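PDB 7OL1: L-threonine 3-dehydrogenase from Clostridioides difficile, which probably catalyses the NAD-dependent oxidation of L-threonine at its side-chain hydroxyl, giving 2-amino-3-oxobutanoate. Local coordinates for residues Lys23-Thr28 with Asn44-Gln49; Ser36-Lys41 with Gln241-Leu246; Asp210-Ala215 with Tyr319-Met324; Lys278-Phe283 with Asp327-Leu332. All blocks are in the same frame, centred on the assembly; numbering follows the deposited sequence.

Contact 1: Lys23-Thr28 with Asn44-Gln49; sequences KKILIT and NEYGEQ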
loop_
_atom_site.group_PDB
_atom_site.type_symbol
_atom_site.label_atom_id
_atom_site.label_comp_id
_atom_site.label_asym_id
_atom_site.label_seq_id
_atom_site.Cartn_x
_atom_site.Cartn_y
_atom_site.Cartn_z
ATOM N N LYS A 23 15.997 4.119 25.951
ATOM C CA LYS A 23 15.894 4.322 27.429
ATOM C C LYS A 23 14.475 3.953 27.880
ATOM O O LYS A 23 14.346 3.003 28.676
ATOM C CB LYS A 23 16.182 5.772 27.835
ATOM C CG LYS A 23 17.309 6.485 27.091
ATOM C CD LYS A 23 18.714 6.219 27.642
ATOM C CE LYS A 23 19.631 7.433 27.628
ATOM N NZ LYS A 23 19.942 7.918 26.257
ATOM N N LYS A 24 13.460 4.672 27.373
ATOM C CA LYS A 24 12.038 4.552 27.793
ATOM C C LYS A 24 11.168 4.162 26.589
ATOM O O LYS A 24 11.015 4.990 25.638
ATOM C CB LYS A 24 11.537 5.866 28.408
ATOM C CG LYS A 24 12.439 6.487 29.471
ATOM C CD LYS A 24 11.833 7.645 30.271
ATOM C CE LYS A 24 10.567 7.288 31.033
ATOM N NZ LYS A 24 10.769 6.191 31.997
ATOM N N ILE A 25 10.529 2.995 26.698
ATOM C CA ILE A 25 9.921 2.220 25.584
ATOM C C ILE A 25 8.420 2.009 25.847
ATOM O O ILE A 25 8.071 1.396 26.889
ATOM C CB ILE A 25 10.661 0.867 25.466
ATOM C CG1 ILE A 25 12.177 1.040 25.413
ATOM C CG2 ILE A 25 10.163 0.038 24.296
ATOM C CD1 ILE A 25 12.933 -0.192 25.887
ATOM N N LEU A 26 7.567 2.418 24.906
ATOM C CA LEU A 26 6.120 2.060 24.872
ATOM C C LEU A 26 5.945 0.935 23.855
ATOM O O LEU A 26 6.265 1.146 22.710
ATOM C CB LEU A 26 5.306 3.306 24.487
ATOM C CG LEU A 26 3.851 3.095 24.063
ATOM C CD1 LEU A 26 3.010 2.501 25.175
ATOM C CD2 LEU A 26 3.220 4.400 23.591
ATOM N N ILE A 27 5.424 -0.205 24.278
ATOM C CA ILE A 27 4.979 -1.316 23.399
ATOM C C ILE A 27 3.453 -1.305 23.273
ATOM O O ILE A 27 2.797 -1.638 24.271
ATOM C CB ILE A 27 5.442 -2.663 23.980
ATOM C CG1 ILE A 27 6.932 -2.649 24.329
ATOM C CG2 ILE A 27 5.084 -3.786 23.019
ATOM C CD1 ILE A 27 7.348 -3.844 25.142
ATOM N N THR A 28 2.915 -1.019 22.083
ATOM C CA THR A 28 1.500 -1.319 21.728
ATOM C C THR A 28 1.406 -2.794 21.322
ATOM O O THR A 28 2.416 -3.355 20.912
ATOM C CB THR A 28 0.978 -0.358 20.659
ATOM O OG1 THR A 28 1.422 -0.918 19.433
ATOM C CG2 THR A 28 1.465 1.073 20.813
ATOM N N ASN A 44 13.797 -6.835 31.625
ATOM C CA ASN A 44 15.067 -7.403 32.159
ATOM C C ASN A 44 16.251 -6.543 31.722
ATOM O O ASN A 44 17.148 -6.352 32.550
ATOM C CB ASN A 44 15.320 -8.838 31.711
ATOM C CG ASN A 44 14.328 -9.820 32.301
ATOM O OD1 ASN A 44 13.604 -9.513 33.248
ATOM N ND2 ASN A 44 14.279 -11.018 31.745
ATOM N N GLU A 45 16.234 -6.023 30.491
ATOM C CA GLU A 45 17.417 -5.406 29.833
ATOM C C GLU A 45 17.439 -3.887 29.994
ATOM O O GLU A 45 18.519 -3.294 29.774
ATOM C CB GLU A 45 17.428 -5.754 28.342
ATOM C CG GLU A 45 17.740 -7.212 28.083
ATOM C CD GLU A 45 17.962 -7.621 26.637
ATOM O OE1 GLU A 45 18.392 -6.777 25.782
ATOM O OE2 GLU A 45 17.715 -8.797 26.383
ATOM N N TYR A 46 16.297 -3.254 30.256
ATOM C CA TYR A 46 16.175 -1.771 30.207
ATOM C C TYR A 46 15.483 -1.225 31.465
ATOM O O TYR A 46 15.464 0.017 31.602
ATOM C CB TYR A 46 15.422 -1.349 28.943
ATOM C CG TYR A 46 16.176 -1.495 27.647
ATOM C CD1 TYR A 46 16.278 -2.719 27.009
ATOM C CD2 TYR A 46 16.752 -0.394 27.031
ATOM C CE1 TYR A 46 16.983 -2.862 25.822
ATOM C CE2 TYR A 46 17.443 -0.515 25.835
ATOM C CZ TYR A 46 17.556 -1.752 25.228
ATOM O OH TYR A 46 18.226 -1.856 24.049
ATOM N N GLY A 47 14.877 -2.087 32.292
ATOM C CA GLY A 47 14.343 -1.713 33.612
ATOM C C GLY A 47 12.831 -1.831 33.665
ATOM O O GLY A 47 12.182 -1.216 32.801
ATOM N N GLU A 48 12.297 -2.547 34.669
ATOM C CA GLU A 48 10.838 -2.781 34.881
ATOM C C GLU A 48 10.056 -1.451 34.781
ATOM O O GLU A 48 8.865 -1.477 34.348
ATOM C CB GLU A 48 10.641 -3.490 36.227
ATOM C CG GLU A 48 10.586 -5.013 36.138
ATOM C CD GLU A 48 9.216 -5.597 36.456
ATOM O OE1 GLU A 48 8.403 -4.881 37.089
ATOM O OE2 GLU A 48 8.954 -6.759 36.077
ATOM N N GLN A 49 10.734 -0.337 35.082
ATOM C CA GLN A 49 10.154 1.013 35.300
ATOM C C GLN A 49 10.297 1.877 34.038
ATOM O O GLN A 49 9.801 3.024 34.049
ATOM C CB GLN A 49 10.854 1.655 36.510
ATOM C CG GLN A 49 9.912 2.135 37.621
ATOM C CD GLN A 49 8.691 1.269 37.889
ATOM O OE1 GLN A 49 8.768 0.057 38.143
ATOM N NE2 GLN A 49 7.526 1.906 37.867
#
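Ile25 and Tyr46 join the start of strand 25-28 to the end of helix 33-46 in the first beta-alpha-beta unit of a Rossmann fold, completed by the parallel strand 51-55. Ile25 starts the strand with its side chain aimed at the end of the helix. With CG1 anti to the carbonyl carbon (chi1 -50°) and the chain extended beyond it, CD1 is carried outward onto one face of the Tyr46 ring. It sits 3.8 Å above the ring plane, shifted toward the rim, and 4.2 Å from the centroid, a CH-pi contact 24° off the ring normal. The two side chains cross at about a right angle, and on the Ile25 side the CD1 methyl does the touching.

Lys23 adds backbone rather than side chain: its carbonyl stands obliquely to the same ring, while its aliphatic chain runs off into solvent. Just after Tyr46 the chain leaves helical geometry at Gly47, whose phi is positive, and soon enters strand 51-55; Ile25 is bonded through the backbone to Asn50, just before that strand, and to Ile52 within it. Asn50 ND2 is also hydrogen-bonded to the carbonyl O of Tyr46. Lys24 curls its bent chain toward the segment after Gly47 and makes a weak hydrogen bond to Asn50 OD1, its NZ lying 3.9 Å from the backbone O of Gln49.

Contact 2: Ser36-Lys41 with Gln241-Leu246; sequences SELTIK and QSIVDL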
loop_
_atom_site.group_PDB
_atom_site.type_symbol
_atom_site.label_atom_id
_atom_site.label_comp_id
_atom_site.label_asym_id
_atom_site.label_seq_id
_atom_site.Cartn_x
_atom_site.Cartn_y
_atom_site.Cartn_z
ATOM N N SER A 36 4.088 -10.567 24.208
ATOM C CA SER A 36 4.148 -11.417 25.422
ATOM C C SER A 36 5.611 -11.608 25.826
ATOM O O SER A 36 5.929 -11.376 27.007
ATOM C CB SER A 36 3.458 -12.715 25.226
ATOM O OG SER A 36 2.064 -12.494 25.166
ATOM N N GLU A 37 6.484 -11.952 24.881
ATOM C CA GLU A 37 7.877 -12.339 25.218
ATOM C C GLU A 37 8.799 -11.126 25.117
ATOM O O GLU A 37 9.825 -11.123 25.840
ATOM C CB GLU A 37 8.341 -13.495 24.335
ATOM C CG GLU A 37 7.256 -14.530 24.120
ATOM C CD GLU A 37 7.806 -15.867 23.684
ATOM O OE1 GLU A 37 8.979 -16.160 24.084
ATOM O OE2 GLU A 37 7.056 -16.599 22.959
ATOM N N LEU A 38 8.472 -10.149 24.269
ATOM C CA LEU A 38 9.334 -8.944 24.107
ATOM C C LEU A 38 9.313 -8.111 25.401
ATOM O O LEU A 38 10.419 -7.690 25.834
ATOM C CB LEU A 38 8.901 -8.097 22.901
ATOM C CG LEU A 38 9.794 -6.879 22.659
ATOM C CD1 LEU A 38 11.156 -7.315 22.131
ATOM C CD2 LEU A 38 9.149 -5.865 21.721
ATOM N N THR A 39 8.135 -7.872 26.008
ATOM C CA THR A 39 7.996 -6.888 27.122
ATOM C C THR A 39 8.840 -7.412 28.295
ATOM O O THR A 39 9.616 -6.611 28.890
ATOM C CB THR A 39 6.538 -6.549 27.480
ATOM O OG1 THR A 39 6.049 -7.414 28.500
ATOM C CG2 THR A 39 5.573 -6.615 26.316
ATOM N N ILE A 40 8.783 -8.723 28.545
ATOM C CA ILE A 40 9.640 -9.403 29.557
ATOM C C ILE A 40 11.122 -9.191 29.247
ATOM O O ILE A 40 11.877 -8.853 30.165
ATOM C CB ILE A 40 9.320 -10.888 29.586
ATOM C CG1 ILE A 40 7.952 -11.152 30.213
ATOM C CG2 ILE A 40 10.445 -11.617 30.287
ATOM C CD1 ILE A 40 7.360 -12.488 29.793
ATOM N N LYS A 41 11.541 -9.417 28.005
ATOM C CA LYS A 41 12.967 -9.282 27.619
ATOM C C LYS A 41 13.430 -7.840 27.895
ATOM O O LYS A 41 14.483 -7.649 28.556
ATOM C CB LYS A 41 13.174 -9.711 26.163
ATOM C CG LYS A 41 14.557 -9.370 25.628
ATOM C CD LYS A 41 14.856 -9.824 24.218
ATOM C CE LYS A 41 16.029 -9.052 23.645
ATOM N NZ LYS A 41 17.334 -9.674 23.959
ATOM N N GLN A 241 15.616 -10.550 19.338
ATOM C CA GLN A 241 16.925 -9.843 19.198
ATOM C C GLN A 241 16.970 -8.956 17.941
ATOM O O GLN A 241 17.493 -7.811 18.094
ATOM C CB GLN A 241 18.140 -10.760 19.187
ATOM C CG GLN A 241 19.391 -9.998 19.605
ATOM C CD GLN A 241 19.402 -9.786 21.097
ATOM O OE1 GLN A 241 19.258 -10.739 21.857
ATOM N NE2 GLN A 241 19.582 -8.544 21.527
ATOM N N SER A 242 16.460 -9.434 16.785
ATOM C CA SER A 242 16.258 -8.652 15.521
ATOM C C SER A 242 15.769 -7.234 15.824
ATOM O O SER A 242 16.441 -6.261 15.362
ATOM C CB SER A 242 15.254 -9.295 14.605
ATOM O OG SER A 242 15.357 -10.704 14.683
ATOM N N ILE A 243 14.649 -7.167 16.565
ATOM C CA ILE A 243 13.923 -5.928 16.967
ATOM C C ILE A 243 14.897 -4.993 17.669
ATOM O O ILE A 243 14.973 -3.801 17.289
ATOM C CB ILE A 243 12.716 -6.232 17.870
ATOM C CG1 ILE A 243 11.648 -7.061 17.149
ATOM C CG2 ILE A 243 12.151 -4.930 18.391
ATOM C CD1 ILE A 243 10.537 -7.577 18.020
ATOM N N VAL A 244 15.646 -5.504 18.636
ATOM C CA VAL A 244 16.596 -4.646 19.404
ATOM C C VAL A 244 17.779 -4.247 18.513
ATOM O O VAL A 244 18.077 -3.003 18.414
ATOM C CB VAL A 244 17.063 -5.359 20.681
ATOM C CG1 VAL A 244 17.909 -4.434 21.538
ATOM C CG2 VAL A 244 15.877 -5.891 21.467
ATOM N N ASP A 245 18.442 -5.243 17.904
ATOM C CA ASP A 245 19.638 -5.014 17.039
ATOM C C ASP A 245 19.275 -3.906 16.043
ATOM O O ASP A 245 20.012 -2.883 16.017
ATOM C CB ASP A 245 20.160 -6.305 16.392
ATOM C CG ASP A 245 20.731 -7.344 17.367
ATOM O OD1 ASP A 245 21.176 -6.958 18.483
ATOM O OD2 ASP A 245 20.714 -8.551 17.013
ATOM N N LEU A 246 18.112 -4.025 15.381
ATOM C CA LEU A 246 17.674 -3.044 14.345
ATOM C C LEU A 246 17.269 -1.713 14.989
ATOM O O LEU A 246 17.675 -0.661 14.426
ATOM C CB LEU A 246 16.559 -3.593 13.442
ATOM C CG LEU A 246 15.959 -2.550 12.486
ATOM C CD1 LEU A 246 17.033 -1.862 11.662
ATOM C CD2 LEU A 246 14.883 -3.135 11.579
#
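Lys41 and Gln241 make the one hydrogen bond between these helices, Lys41 NZ donating to Gln241 OE1 over 3.0 Å. The donor does not lie on a lone pair: it stands above the carbonyl plane, 42° out of it, at a C=O...N angle of 103°. Lys41 runs extended across the gap and turns only at its last torsion (chi4 88°), which swings NZ to the Gln241 oxygen, and the two side chains cross at about a right angle. On the way its CE rests 3.8 Å from Val244 CG2, so the aliphatic stem is packed while the charged end is hydrogen-bonded. One turn earlier on the helix, Leu38 meets Ile243 tip to tip, CD1 against CD1 at 4.2 Å.

Helices 33-46 and 236-248 both lie on the Rossmann sheet, the first against strand 25-28 and the second, through Ile243 and Phe190, against strand 184-194. Their local axes come no closer than 11.5 Å and cross at -52°, a wide spacing, bridged here by side chains alone. Leu240 touches both Leu38 and Lys41 from the second helix, while Ile34 meets Ile243 from the first. The ammonium of Lys41 also forms a salt bridge with Glu45 OE2, one turn on, and this carboxylate probably offsets its charge beside the neutral amide.

Contact 3: Asp210-Ala215 with Tyr319-Met324; sequences DIYYEA and YDLDKM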
loop_
_atom_site.group_PDB
_atom_site.type_symbol
_atom_site.label_atom_id
_atom_site.label_comp_id
_atom_site.label_asym_id
_atom_site.label_seq_id
_atom_site.Cartn_x
_atom_site.Cartn_y
_atom_site.Cartn_z
ATOM N N ASP A 210 2.789 -26.611 17.399
ATOM C CA ASP A 210 1.930 -27.760 17.813
ATOM C C ASP A 210 2.672 -29.098 17.642
ATOM O O ASP A 210 2.426 -29.998 18.453
ATOM C CB ASP A 210 0.593 -27.773 17.058
ATOM C CG ASP A 210 -0.588 -28.369 17.821
ATOM O OD1 ASP A 210 -0.440 -28.658 19.042
ATOM O OD2 ASP A 210 -1.658 -28.532 17.191
ATOM N N ILE A 211 3.541 -29.240 16.642
ATOM C CA ILE A 211 4.307 -30.499 16.390
ATOM C C ILE A 211 5.071 -30.893 17.659
ATOM O O ILE A 211 5.127 -32.095 17.953
ATOM C CB ILE A 211 5.260 -30.369 15.181
ATOM C CG1 ILE A 211 5.739 -31.741 14.698
ATOM C CG2 ILE A 211 6.433 -29.444 15.495
ATOM C CD1 ILE A 211 6.549 -31.696 13.427
ATOM N N TYR A 212 5.665 -29.933 18.367
ATOM C CA TYR A 212 6.498 -30.202 19.573
ATOM C C TYR A 212 5.592 -30.621 20.741
ATOM O O TYR A 212 6.019 -31.468 21.553
ATOM C CB TYR A 212 7.350 -28.985 19.947
ATOM C CG TYR A 212 8.455 -28.658 18.979
ATOM C CD1 TYR A 212 9.610 -29.411 18.934
ATOM C CD2 TYR A 212 8.363 -27.577 18.126
ATOM C CE1 TYR A 212 10.641 -29.112 18.059
ATOM C CE2 TYR A 212 9.381 -27.268 17.237
ATOM C CZ TYR A 212 10.529 -28.034 17.204
ATOM O OH TYR A 212 11.535 -27.724 16.337
ATOM N N TYR A 213 4.390 -30.034 20.826
ATOM C CA TYR A 213 3.355 -30.368 21.840
ATOM C C TYR A 213 2.946 -31.829 21.593
ATOM O O TYR A 213 3.200 -32.668 22.472
ATOM C CB TYR A 213 2.195 -29.354 21.834
ATOM C CG TYR A 213 2.461 -28.040 22.545
ATOM C CD1 TYR A 213 3.471 -27.198 22.115
ATOM C CD2 TYR A 213 1.713 -27.617 23.637
ATOM C CE1 TYR A 213 3.731 -25.986 22.731
ATOM C CE2 TYR A 213 1.964 -26.407 24.274
ATOM C CZ TYR A 213 2.979 -25.585 23.816
ATOM O OH TYR A 213 3.280 -24.379 24.373
ATOM N N GLU A 214 2.439 -32.152 20.400
ATOM C CA GLU A 214 1.933 -33.512 20.065
ATOM C C GLU A 214 3.073 -34.542 20.054
ATOM O O GLU A 214 2.745 -35.720 19.860
ATOM C CB GLU A 214 1.212 -33.544 18.713
ATOM C CG GLU A 214 -0.029 -32.664 18.631
ATOM C CD GLU A 214 -1.096 -32.925 19.679
ATOM O OE1 GLU A 214 -1.235 -34.088 20.099
ATOM O OE2 GLU A 214 -1.782 -31.961 20.068
ATOM N N ALA A 215 4.339 -34.148 20.251
ATOM C CA ALA A 215 5.511 -35.066 20.250
ATOM C C ALA A 215 5.756 -35.616 21.660
ATOM O O ALA A 215 6.046 -36.825 21.800
ATOM C CB ALA A 215 6.748 -34.370 19.729
ATOM N N TYR A 319 19.775 -19.921 16.292
ATOM C CA TYR A 319 19.061 -21.220 16.263
ATOM C C TYR A 319 18.837 -21.657 14.815
ATOM O O TYR A 319 18.195 -20.919 14.073
ATOM C CB TYR A 319 17.762 -21.142 17.073
ATOM C CG TYR A 319 17.998 -20.857 18.535
ATOM C CD1 TYR A 319 18.494 -19.626 18.938
ATOM C CD2 TYR A 319 17.740 -21.805 19.514
ATOM C CE1 TYR A 319 18.723 -19.339 20.275
ATOM C CE2 TYR A 319 17.947 -21.529 20.860
ATOM C CZ TYR A 319 18.457 -20.296 21.239
ATOM O OH TYR A 319 18.728 -20.000 22.541
ATOM N N ASP A 320 19.423 -22.799 14.446
ATOM C CA ASP A 320 19.076 -23.635 13.263
ATOM C C ASP A 320 17.989 -24.624 13.701
ATOM O O ASP A 320 17.684 -24.653 14.918
ATOM C CB ASP A 320 20.301 -24.381 12.725
ATOM C CG ASP A 320 21.063 -25.140 13.804
ATOM O OD1 ASP A 320 21.842 -24.485 14.539
ATOM O OD2 ASP A 320 20.850 -26.368 13.930
ATOM N N LEU A 321 17.452 -25.427 12.778
ATOM C CA LEU A 321 16.311 -26.343 13.078
ATOM C C LEU A 321 16.686 -27.316 14.210
ATOM O O LEU A 321 15.813 -27.699 14.993
ATOM C CB LEU A 321 15.893 -27.079 11.801
ATOM C CG LEU A 321 14.921 -28.245 11.980
ATOM C CD1 LEU A 321 13.639 -27.821 12.680
ATOM C CD2 LEU A 321 14.577 -28.883 10.640
ATOM N N ASP A 322 17.946 -27.721 14.307
ATOM C CA ASP A 322 18.369 -28.655 15.379
ATOM C C ASP A 322 18.273 -27.885 16.691
ATOM O O ASP A 322 17.355 -28.212 17.463
ATOM C CB ASP A 322 19.736 -29.294 15.114
ATOM C CG ASP A 322 19.599 -30.725 14.624
ATOM O OD1 ASP A 322 19.422 -30.916 13.402
ATOM O OD2 ASP A 322 19.603 -31.632 15.482
ATOM N N LYS A 323 19.132 -26.872 16.875
ATOM C CA LYS A 323 19.283 -26.123 18.156
ATOM C C LYS A 323 17.887 -25.818 18.704
ATOM O O LYS A 323 17.631 -26.103 19.895
ATOM C CB LYS A 323 20.096 -24.834 17.993
ATOM C CG LYS A 323 21.278 -24.719 18.950
ATOM C CD LYS A 323 21.418 -23.382 19.645
ATOM C CE LYS A 323 22.294 -23.444 20.883
ATOM N NZ LYS A 323 22.473 -22.099 21.484
ATOM N N MET A 324 17.001 -25.327 17.839
ATOM C CA MET A 324 15.590 -25.047 18.193
ATOM C C MET A 324 14.941 -26.319 18.745
ATOM O O MET A 324 14.469 -26.285 19.900
ATOM C CB MET A 324 14.801 -24.561 16.976
ATOM C CG MET A 324 13.379 -24.180 17.307
ATOM S SD MET A 324 12.627 -23.221 15.993
ATOM C CE MET A 324 12.058 -24.520 14.900
#
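Tyr212 and Met324 account for most of the packing, and it centres on the phenol end of Tyr212. The thioether chain is nearly straight as far as SD and then bends, bringing the CE methyl to the edge of the phenol ring, near its plane and 3.6 Å from Tyr212 OH. Met324 CG lies a little farther from the same oxygen, at 4.1 Å, and the two side chains cross at about a right angle. Leu321 CD1 approaches the hydroxyl too, at 4.2 Å.

Polar interactions work alongside rather than across. The Tyr212 hydroxyl, beside these apolar groups, is hydrogen-bonded to Thr325 OG1 on the next part of helix 321-334, which anchors the phenol end against that helix. At the helix start Asp320 is the N-cap: its OD2 receives the backbone N-H groups of Asp322 and Lys323, both weakly, and the bond to Asp322 N is the more bent of the two (132°). The Asp320 carbonyl accepts from Met324 N at 3.1 Å, so the first helical turn that presents Met324 is bonded, weakly through the side chain and more firmly through the backbone, to the cap residue.

Helix 207-217 here meets the capped beginning of the C-terminal helix, with Ile272 of helix 269-277 touching both Tyr212 and Leu321, a cluster of helices consistent with the smaller C-terminal domain of extended short-chain dehydrogenases.

Contact 4: Lys278-Phe283 with Asp327-Leu332; sequences KYIPDF and DMLEKL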
loop_
_atom_site.group_PDB
_atom_site.type_symbol
_atom_site.label_atom_id
_atom_site.label_comp_id
_atom_site.label_asym_id
_atom_site.label_seq_id
_atom_site.Cartn_x
_atom_site.Cartn_y
_atom_site.Cartn_z
ATOM N N LYS A 278 15.381 -37.424 15.778
ATOM C CA LYS A 278 16.809 -37.469 16.231
ATOM C C LYS A 278 16.927 -37.365 17.764
ATOM O O LYS A 278 18.067 -37.495 18.265
ATOM C CB LYS A 278 17.627 -36.335 15.602
ATOM C CG LYS A 278 19.064 -36.189 16.108
ATOM C CD LYS A 278 19.942 -35.274 15.262
ATOM C CE LYS A 278 19.542 -35.220 13.797
ATOM N NZ LYS A 278 20.585 -34.597 12.947
ATOM N N TYR A 279 15.823 -37.073 18.473
ATOM C CA TYR A 279 15.754 -36.972 19.956
ATOM C C TYR A 279 14.540 -37.743 20.498
ATOM O O TYR A 279 14.582 -38.083 21.676
ATOM C CB TYR A 279 15.706 -35.509 20.421
ATOM C CG TYR A 279 16.885 -34.638 20.042
ATOM C CD1 TYR A 279 17.895 -34.344 20.946
ATOM C CD2 TYR A 279 16.978 -34.079 18.775
ATOM C CE1 TYR A 279 18.971 -33.540 20.594
ATOM C CE2 TYR A 279 18.049 -33.281 18.403
ATOM C CZ TYR A 279 19.049 -33.003 19.317
ATOM O OH TYR A 279 20.093 -32.205 18.941
ATOM N N ILE A 280 13.496 -37.998 19.700
ATOM C CA ILE A 280 12.313 -38.827 20.106
ATOM C C ILE A 280 12.060 -39.882 19.017
ATOM O O ILE A 280 11.092 -39.768 18.252
ATOM C CB ILE A 280 11.068 -37.942 20.390
ATOM C CG1 ILE A 280 11.350 -36.792 21.370
ATOM C CG2 ILE A 280 9.883 -38.777 20.859
ATOM C CD1 ILE A 280 11.348 -37.162 22.856
ATOM N N PRO A 281 12.907 -40.949 18.929
ATOM C CA PRO A 281 12.956 -41.829 17.747
ATOM C C PRO A 281 11.654 -42.521 17.293
ATOM O O PRO A 281 11.573 -42.850 16.128
ATOM C CB PRO A 281 13.990 -42.904 18.133
ATOM C CG PRO A 281 14.861 -42.235 19.182
ATOM C CD PRO A 281 13.908 -41.336 19.943
ATOM N N ASP A 282 10.665 -42.703 18.176
ATOM C CA ASP A 282 9.374 -43.379 17.848
ATOM C C ASP A 282 8.442 -42.416 17.092
ATOM O O ASP A 282 7.322 -42.857 16.758
ATOM C CB ASP A 282 8.617 -43.893 19.085
ATOM C CG ASP A 282 9.438 -44.160 20.344
ATOM O OD1 ASP A 282 10.073 -43.205 20.871
ATOM O OD2 ASP A 282 9.411 -45.317 20.814
ATOM N N PHE A 283 8.858 -41.161 16.853
ATOM C CA PHE A 283 7.969 -40.053 16.409
ATOM C C PHE A 283 7.414 -40.335 15.001
ATOM O O PHE A 283 8.159 -40.831 14.141
ATOM C CB PHE A 283 8.681 -38.696 16.476
ATOM C CG PHE A 283 7.774 -37.558 16.079
ATOM C CD1 PHE A 283 6.778 -37.116 16.938
ATOM C CD2 PHE A 283 7.858 -36.985 14.818
ATOM C CE1 PHE A 283 5.907 -36.105 16.556
ATOM C CE2 PHE A 283 6.985 -35.975 14.440
ATOM C CZ PHE A 283 6.009 -35.540 15.307
ATOM N N ASP A 327 15.992 -27.304 22.315
ATOM C CA ASP A 327 15.519 -26.277 23.284
ATOM C C ASP A 327 13.995 -26.313 23.439
ATOM O O ASP A 327 13.531 -26.013 24.548
ATOM C CB ASP A 327 15.919 -24.862 22.877
ATOM C CG ASP A 327 15.947 -23.907 24.053
ATOM O OD1 ASP A 327 16.848 -24.076 24.903
ATOM O OD2 ASP A 327 15.067 -23.010 24.112
ATOM N N MET A 328 13.237 -26.637 22.391
ATOM C CA MET A 328 11.754 -26.633 22.483
ATOM C C MET A 328 11.303 -27.788 23.380
ATOM O O MET A 328 10.368 -27.591 24.188
ATOM C CB MET A 328 11.080 -26.725 21.109
ATOM C CG MET A 328 10.986 -25.377 20.429
ATOM S SD MET A 328 9.855 -24.239 21.297
ATOM C CE MET A 328 8.276 -24.898 20.751
ATOM N N LEU A 329 11.964 -28.939 23.277
ATOM C CA LEU A 329 11.535 -30.169 23.991
ATOM C C LEU A 329 11.970 -30.081 25.461
ATOM O O LEU A 329 11.224 -30.580 26.308
ATOM C CB LEU A 329 12.097 -31.383 23.250
ATOM C CG LEU A 329 11.566 -31.569 21.824
ATOM C CD1 LEU A 329 12.313 -32.669 21.079
ATOM C CD2 LEU A 329 10.074 -31.859 21.833
ATOM N N GLU A 330 13.080 -29.399 25.761
ATOM C CA GLU A 330 13.470 -29.024 27.149
ATOM C C GLU A 330 12.393 -28.104 27.742
ATOM O O GLU A 330 11.804 -28.489 28.779
ATOM C CB GLU A 330 14.823 -28.307 27.198
ATOM C CG GLU A 330 16.000 -29.154 26.745
ATOM C CD GLU A 330 17.336 -28.425 26.735
ATOM O OE1 GLU A 330 17.490 -27.423 27.489
ATOM O OE2 GLU A 330 18.220 -28.857 25.968
ATOM N N LYS A 331 12.147 -26.951 27.096
ATOM C CA LYS A 331 11.297 -25.829 27.600
ATOM C C LYS A 331 9.813 -26.247 27.649
ATOM O O LYS A 331 9.056 -25.602 28.416
ATOM C CB LYS A 331 11.468 -24.558 26.753
ATOM C CG LYS A 331 12.449 -23.510 27.272
ATOM C CD LYS A 331 13.885 -23.950 27.255
ATOM C CE LYS A 331 14.783 -23.121 28.147
ATOM N NZ LYS A 331 15.407 -22.016 27.394
ATOM N N LEU A 332 9.403 -27.272 26.892
ATOM C CA LEU A 332 8.012 -27.804 26.945
ATOM C C LEU A 332 7.869 -28.907 28.009
ATOM O O LEU A 332 6.719 -29.314 28.269
ATOM C CB LEU A 332 7.608 -28.331 25.565
ATOM C CG LEU A 332 7.216 -27.281 24.527
ATOM C CD1 LEU A 332 6.749 -27.955 23.249
ATOM C CD2 LEU A 332 6.127 -26.352 25.043
#
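Ile280 and Leu329 are brought into contact by their torsions. In Leu329, CG stands anti to the carbonyl carbon (chi1 -64°) and CD1 continues outward from CA (chi2 172°), so this methyl leads from the helix toward the loop. In Ile280, CG1 likewise lies anti to the carbonyl carbon, but a chi2 of -81° folds CD1 back from the extended position, and the methylene becomes the group that faces Leu329. The result is a 4.2 Å approach of Leu329 CD1 to Ile280 CG1. The same methyl also meets Tyr279, at its CB and not its ring, with 4.5 Å between the two atoms.

The loop 278-283 links helix 269-277 to strand 284-287. Its shape comes from a type I beta turn running from Ile280 to Phe283, closed by the backbone bond from Phe283 N to Ile280 O. After the turn Phe283 is buried, touching Ala273 and Ile276 of the preceding helix and Ala215 of helix 207-217. Within helix 321-334, Lys331 NZ and Asp327 OD2, one turn apart and bracketing Leu329 in sequence, form a salt bridge with a weak hydrogen bond at 3.4 Å; that carboxylate oxygen is also hydrogen-bonded to Tyr235 OH.

Only 80 Å² is buried between loop and helix, and the touching atoms are all aliphatic carbons. With no hydrogen bond or charge pair across the contact, it has little directional character, and the positions of Ile280 and Leu329 are probably set mostly by the turn and the helix that carry them.

How the contacts relate
The four contacts fall into two groups. Contacts 1 and 2 share helix 33-46 in the Rossmann part of the chain and meet where Tyr46 packs on Val244; contacts 3 and 4 share the C-terminal helix 321-334, their centres about 7 Å apart, and Leu332 packs against Tyr212 and Tyr213 between them. Each group has one buried member and one at the surface: contacts 2 and 3 are buried, contacts 1 and 4 lie at the surface. Among them, contact 2 alone has a hydrogen bond between its segments, whereas contact 1 relies on a CH-pi approach, contact 3 on a methionine methyl at a tyrosine edge, and contact 4 on aliphatic carbons.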